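Local coordinates for ATP phosphoribosyltransferase regulatory subunit (Bacillus halodurans, PDB 3OD1), which is required for the first step of histidine biosynthesis as the synthetase-like partner of HisG, and may allow feedback regulation of that step by histidine, at the interface of chains A and B. Coordinates in Å, arbitrary orientation; residue numbers count along the deposited sequence, not the author numbering. Chains: chain A/B, ATP phosphoribosyltransferase regulatory subunit.

Contact 1: the interface of chains A and B. Residues chain A 343, 348, 368-369, 371-372; chain B 136, 138, 140.
B:Ser140 pushes its hydroxyl into the notch between A:Asp369 and A:Arg348, and this is the tight end of the contact. B:Ser140 OG donates to the carboxylate oxygen OD2 of A:Asp369 at 2.6 Å, which accepts through its anti lone pair, the one turned away from OD1. B:Ser140 OG also accepts from the guanidinium NH2 of A:Arg348 at 2.8 Å, lying at the edge of that group and close to its plane. B:Ser140 OG points anti to its own carbonyl carbon (chi1 -66°), which aims it at the pair. Behind it, CZ of A:Phe343 comes within 3.6 Å of B:Ser140 OG, while one face of the ring is covered near its rim by A:Asp369 CA. OD1 of A:Asp369 takes the backbone N of A:Ala371, so the carboxylate is held from both oxygens.

Toward B:Asp136 the fit is looser and partly wet. A:Gln368 NE2 reaches B:Asp136 OD2 at 2.9 Å from above the carboxylate plane, and water 1 links that oxygen to the backbone N of A:Asp369. B:Thr138 lays its methyl CG2 over A:Ala371 and A:Gly372, with A:Gly372 N 3.7 Å from B:Thr138 CG2; its N and OG1 turn back to B:Asp136 OD1.

On chain A the site combines the ends of strands 339-343 and 365-369, the start of helix 348-359 and the 3-10 turn 370-372, in the C-terminal region; chain B offers a loop and the first turn of helix 139-155.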
ATOM      1  N   PHE A 343     -18.734  -9.403 -28.183  1.00 41.88           N
ATOM      2  CA  PHE A 343     -18.403  -9.799 -29.541  1.00 47.67           C
ATOM      3  C   PHE A 343     -18.407 -11.313 -29.741  1.00 48.54           C
ATOM      4  O   PHE A 343     -18.131 -12.072 -28.810  1.00 41.55           O
ATOM      5  CB  PHE A 343     -17.041  -9.215 -29.939  1.00 45.18           C
ATOM      6  CG  PHE A 343     -15.870  -9.843 -29.225  1.00 46.15           C
ATOM      7  CD1 PHE A 343     -15.171 -10.900 -29.800  1.00 47.09           C
ATOM      8  CD2 PHE A 343     -15.458  -9.373 -27.987  1.00 41.87           C
ATOM      9  CE1 PHE A 343     -14.081 -11.476 -29.154  1.00 39.58           C
ATOM     10  CE2 PHE A 343     -14.367  -9.944 -27.326  1.00 43.23           C
ATOM     11  CZ  PHE A 343     -13.676 -10.995 -27.908  1.00 40.58           C
ATOM     12  N   ARG A 348     -13.841 -10.564 -33.769  1.00 54.92           N
ATOM     13  CA  ARG A 348     -12.873 -10.242 -32.722  0.61 57.83           C
ATOM     14  C   ARG A 348     -12.005  -9.031 -33.046  1.00 57.80           C
ATOM     15  O   ARG A 348     -11.844  -8.135 -32.215  1.00 55.97           O
ATOM     16  CB  ARG A 348     -11.983 -11.447 -32.410  0.61 57.45           C
ATOM     17  CG  ARG A 348     -10.818 -11.112 -31.493  0.61 56.90           C
ATOM     18  CD  ARG A 348     -10.017 -12.347 -31.119  0.61 58.92           C
ATOM     19  NE  ARG A 348     -10.812 -13.309 -30.364  0.61 57.30           N
ATOM     20  CZ  ARG A 348     -11.048 -14.554 -30.763  0.61 54.65           C
ATOM     21  NH1 ARG A 348     -10.542 -14.993 -31.907  0.61 60.98           N
ATOM     22  NH2 ARG A 348     -11.784 -15.360 -30.022  0.61 48.30           N
ATOM     23  N   GLN A 368     -15.436  -8.281 -24.175  1.00 34.71           N
ATOM     24  CA  GLN A 368     -15.957  -9.571 -23.709  1.00 36.66           C
ATOM     25  C   GLN A 368     -16.465 -10.490 -24.824  1.00 34.01           C
ATOM     26  O   GLN A 368     -17.431 -10.170 -25.540  1.00 39.40           O
ATOM     27  CB  GLN A 368     -17.057  -9.356 -22.664  1.00 36.02           C
ATOM     28  CG  GLN A 368     -17.672 -10.644 -22.167  1.00 40.54           C
ATOM     29  CD  GLN A 368     -16.695 -11.473 -21.363  1.00 38.78           C
ATOM     30  OE1 GLN A 368     -16.080 -10.977 -20.419  1.00 35.25           O
ATOM     31  NE2 GLN A 368     -16.562 -12.742 -21.715  1.00 36.34           N
ATOM     32  N   ASP A 369     -15.805 -11.636 -24.961  1.00 34.34           N
ATOM     33  CA  ASP A 369     -16.218 -12.672 -25.906  1.00 35.30           C
ATOM     34  C   ASP A 369     -17.551 -13.250 -25.455  1.00 39.65           C
ATOM     35  O   ASP A 369     -17.690 -13.673 -24.304  1.00 38.71           O
ATOM     36  CB  ASP A 369     -15.165 -13.780 -25.962  1.00 36.87           C
ATOM     37  CG  ASP A 369     -15.414 -14.777 -27.094  1.00 44.13           C
ATOM     38  OD1 ASP A 369     -16.588 -15.082 -27.379  1.00 44.04           O
ATOM     39  OD2 ASP A 369     -14.426 -15.259 -27.691  1.00 41.43           O
ATOM     40  N   ALA A 371     -18.809 -15.974 -25.933  1.00 38.98           N
ATOM     41  CA  ALA A 371     -18.663 -17.365 -25.516  1.00 40.66           C
ATOM     42  C   ALA A 371     -18.104 -17.527 -24.097  1.00 45.83           C
ATOM     43  O   ALA A 371     -18.049 -18.635 -23.573  1.00 46.06           O
ATOM     44  CB  ALA A 371     -17.818 -18.136 -26.535  1.00 39.37           C
ATOM     45  N   GLY A 372     -17.696 -16.425 -23.473  1.00 42.68           N
ATOM     46  CA  GLY A 372     -17.213 -16.468 -22.098  1.00 37.12           C
ATOM     47  C   GLY A 372     -18.199 -15.987 -21.047  1.00 37.84           C
ATOM     48  O   GLY A 372     -17.890 -15.983 -19.854  1.00 43.28           O
TER
ATOM     49  N   ASP B 136     -13.947 -16.904 -17.359  1.00 35.19           N
ATOM     50  CA  ASP B 136     -13.971 -16.812 -18.824  1.00 36.35           C
ATOM     51  C   ASP B 136     -12.901 -17.739 -19.376  1.00 38.94           C
ATOM     52  O   ASP B 136     -11.700 -17.492 -19.234  1.00 39.29           O
ATOM     53  CB  ASP B 136     -13.772 -15.364 -19.285  1.00 31.61           C
ATOM     54  CG  ASP B 136     -13.815 -15.202 -20.806  1.00 38.18           C
ATOM     55  OD1 ASP B 136     -13.707 -16.202 -21.548  1.00 39.42           O
ATOM     56  OD2 ASP B 136     -13.961 -14.051 -21.265  1.00 39.91           O
ATOM     57  N   THR B 138     -12.332 -18.645 -22.559  1.00 37.25           N
ATOM     58  CA  THR B 138     -12.061 -18.516 -23.995  1.00 39.76           C
ATOM     59  C   THR B 138     -10.596 -18.191 -24.321  1.00 38.64           C
ATOM     60  O   THR B 138      -9.851 -17.690 -23.478  1.00 34.73           O
ATOM     61  CB  THR B 138     -12.942 -17.426 -24.643  1.00 39.12           C
ATOM     62  OG1 THR B 138     -12.656 -16.161 -24.037  1.00 38.60           O
ATOM     63  CG2 THR B 138     -14.432 -17.751 -24.473  1.00 32.51           C
ATOM     64  N   SER B 140     -10.050 -15.860 -26.137  1.00 37.84           N
ATOM     65  CA  SER B 140     -10.142 -14.400 -26.046  1.00 37.96           C
ATOM     66  C   SER B 140      -9.572 -13.922 -24.715  1.00 36.71           C
ATOM     67  O   SER B 140      -8.831 -12.939 -24.654  1.00 34.53           O
ATOM     68  CB  SER B 140     -11.599 -13.936 -26.185  1.00 35.65           C
ATOM     69  OG  SER B 140     -12.091 -14.211 -27.484  1.00 34.70           O
TER
HETATM   70  O   HOH W   1     -13.516 -12.490 -23.511  1.00 33.60           O

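Contact 2: the interface of chains A and B. Residues chain A 48-49, 91-92, 96; chain B 10, 12, 18.
A:Arg91 and B:Asp18 meet head-on, guanidinium to carboxylate, in an end-on two-pronged salt bridge. NH1 of A:Arg91 donates to OD2 of B:Asp18 at 2.7 Å, and NH2 of A:Arg91 donates to OD1 of B:Asp18 at 2.8 Å. Both oxygens use their syn lone pairs, both bonds are nearly straight, and the two flat groups are almost coplanar, 11° apart, an arrangement that fixes the rotation of each.

The aliphatic part of B:Lys12 runs roughly perpendicular to A:Arg91 and lays CG over the centre of the guanidinium, 3.6 Å above its plane. The lysine chain then bends at chi3 and chi4, leaving B:Lys12 NZ 4.0 Å from B:Asp18 OD2, a long salt bridge within chain B that may add to the positive field around the carboxylate. A:Pro49 sits on this lysine side, its ring against B:Lys12 CD and its own CD beside B:Asp18 OD1. On the face away from B:Lys12, A:Leu92 lies antiparallel beside the aspartate with A:Leu92 CG 3.9 Å from B:Asp18 CG, and the methyl of A:Thr48 borders OD1.

Further out, water 2 joins A:Arg91 NH1 to the carbonyl O of B:Phe10, though that residue is poorly ordered. A:Arg91 leaves helix 86-96 extended, with CG anti to the backbone N (chi1 179°), and turns at chi3 (47°), which swings the guanidinium round to face B:Asp18. A lysine in its place, with no flat guanidinium, would probably leave one carboxylate oxygen of B:Asp18 without its charged mate and the chain of B:Lys12 without its support, setting the aspartate freer to turn.

The site fastens the N-terminal segment of one subunit, a loop carrying B:Lys12 and B:Asp18, onto helix 86-96 of the other. It is likely to help hold together the HisRS-like dimer, the pairing expected for the class II synthetase core.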
ATOM      1  N   THR A  48       8.036   2.192   4.774  1.00 28.28           N
ATOM      2  CA  THR A  48       8.810   1.367   5.686  1.00 25.92           C
ATOM      3  C   THR A  48       8.204  -0.031   5.672  1.00 32.37           C
ATOM      4  O   THR A  48       7.120  -0.229   5.116  1.00 28.23           O
ATOM      5  CB  THR A  48       8.766   1.944   7.118  1.00 30.45           C
ATOM      6  OG1 THR A  48       7.406   2.004   7.557  1.00 26.26           O
ATOM      7  CG2 THR A  48       9.351   3.340   7.141  1.00 34.67           C
ATOM      8  N   PRO A  49       8.904  -1.005   6.281  1.00 32.51           N
ATOM      9  CA  PRO A  49       8.477  -2.406   6.326  1.00 32.27           C
ATOM     10  C   PRO A  49       7.206  -2.632   7.128  1.00 31.47           C
ATOM     11  O   PRO A  49       6.892  -1.899   8.084  1.00 27.64           O
ATOM     12  CB  PRO A  49       9.651  -3.112   7.028  1.00 30.60           C
ATOM     13  CG  PRO A  49      10.817  -2.194   6.857  1.00 36.17           C
ATOM     14  CD  PRO A  49      10.235  -0.817   6.888  1.00 28.60           C
ATOM     15  N   ARG A  91      13.244   5.879  12.716  1.00 25.97           N
ATOM     16  CA  ARG A  91      14.300   4.887  12.483  1.00 31.31           C
ATOM     17  C   ARG A  91      14.932   5.108  11.113  1.00 37.75           C
ATOM     18  O   ARG A  91      16.163   5.132  10.975  1.00 31.35           O
ATOM     19  CB  ARG A  91      13.764   3.455  12.591  1.00 30.95           C
ATOM     20  CG  ARG A  91      14.851   2.398  12.331  1.00 32.08           C
ATOM     21  CD  ARG A  91      14.298   0.975  12.190  1.00 30.06           C
ATOM     22  NE  ARG A  91      13.141   0.889  11.295  1.00 32.00           N
ATOM     23  CZ  ARG A  91      13.169   1.204  10.002  1.00 34.07           C
ATOM     24  NH1 ARG A  91      14.295   1.631   9.446  1.00 29.15           N
ATOM     25  NH2 ARG A  91      12.068   1.094   9.261  1.00 29.45           N
ATOM     26  N   LEU A  92      14.079   5.297  10.110  1.00 32.23           N
ATOM     27  CA  LEU A  92      14.533   5.526   8.737  1.00 33.80           C
ATOM     28  C   LEU A  92      15.424   6.774   8.671  1.00 40.21           C
ATOM     29  O   LEU A  92      16.507   6.747   8.087  1.00 40.56           O
ATOM     30  CB  LEU A  92      13.318   5.652   7.808  1.00 35.30           C
ATOM     31  CG  LEU A  92      13.491   5.668   6.281  1.00 35.17           C
ATOM     32  CD1 LEU A  92      12.146   5.441   5.580  1.00 37.22           C
ATOM     33  CD2 LEU A  92      14.119   6.950   5.798  1.00 42.92           C
ATOM     34  N   SER A  96      19.222   6.163   7.375  1.00 57.18           N
ATOM     35  CA  SER A  96      19.609   6.337   5.978  1.00 61.82           C
ATOM     36  C   SER A  96      19.420   7.752   5.461  1.00 65.86           C
ATOM     37  O   SER A  96      19.557   8.002   4.263  1.00 68.12           O
ATOM     38  CB  SER A  96      18.811   5.377   5.097  1.00 62.10           C
ATOM     39  OG  SER A  96      17.847   4.687   5.864  1.00 61.50           O
TER
ATOM     40  N   PHE B  10      18.674   0.756  15.211  1.00 38.60           N
ATOM     41  CA  PHE B  10      18.633   0.831  13.748  1.00 39.81           C
ATOM     42  C   PHE B  10      18.263  -0.491  13.067  1.00 40.19           C
ATOM     43  O   PHE B  10      17.969  -0.511  11.872  1.00 41.46           O
ATOM     44  CB  PHE B  10      19.982   1.321  13.211  1.00 48.44           C
ATOM     45  CG  PHE B  10      21.104   0.351  13.441  1.00 62.75           C
ATOM     46  CD1 PHE B  10      21.433  -0.592  12.476  1.00 65.00           C
ATOM     47  CD2 PHE B  10      21.821   0.368  14.632  1.00 75.28           C
ATOM     48  CE1 PHE B  10      22.465  -1.496  12.686  1.00 68.55           C
ATOM     49  CE2 PHE B  10      22.853  -0.533  14.848  1.00 77.11           C
ATOM     50  CZ  PHE B  10      23.173  -1.468  13.871  1.00 70.22           C
ATOM     51  N   LYS B  12      16.504  -3.661  11.485  1.00 34.93           N
ATOM     52  CA  LYS B  12      15.194  -4.038  10.945  1.00 31.96           C
ATOM     53  C   LYS B  12      15.124  -5.557  10.950  1.00 39.62           C
ATOM     54  O   LYS B  12      16.143  -6.219  10.752  1.00 37.14           O
ATOM     55  CB  LYS B  12      15.024  -3.561   9.492  1.00 29.12           C
ATOM     56  CG  LYS B  12      14.924  -2.039   9.310  1.00 36.94           C
ATOM     57  CD  LYS B  12      14.552  -1.649   7.872  1.00 35.44           C
ATOM     58  CE  LYS B  12      15.707  -1.853   6.880  1.00 40.40           C
ATOM     59  NZ  LYS B  12      16.935  -1.099   7.274  1.00 49.94           N
ATOM     60  N   ASP B  18      13.512  -0.491   3.824  1.00 31.79           N
ATOM     61  CA  ASP B  18      12.880   0.822   3.742  1.00 29.03           C
ATOM     62  C   ASP B  18      12.787   1.227   2.280  1.00 34.26           C
ATOM     63  O   ASP B  18      13.516   0.693   1.449  1.00 35.11           O
ATOM     64  CB  ASP B  18      13.686   1.860   4.512  1.00 34.28           C
ATOM     65  CG  ASP B  18      13.516   1.742   6.010  1.00 44.94           C
ATOM     66  OD1 ASP B  18      12.398   1.405   6.457  1.00 36.78           O
ATOM     67  OD2 ASP B  18      14.499   1.994   6.744  1.00 43.08           O
TER
HETATM   68  O   HOH W   2      17.068   1.144   9.912  1.00 34.07           O
HETATM   69  O   HOH W   3      16.793   2.521   5.839  1.00 47.58           O

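Contact 1 and contact 2 lie about 47 Å apart, measured between the centres of their C-alpha atoms, and share no residues or secondary-structure elements. Both belong to one two-fold symmetric interface, so each recurs with the chains exchanged. In contact 2 the N-terminal loop of chain B meets helix 86-96 of chain A, and in contact 1 the C-terminal region of chain A meets the start of helix 139-155 of chain B. N-terminal and C-terminal regions of the chain both engage the partner subunit in this assembly, which spreads the pairing over a long distance and probably restrains the C-terminal region relative to the core of the dimer.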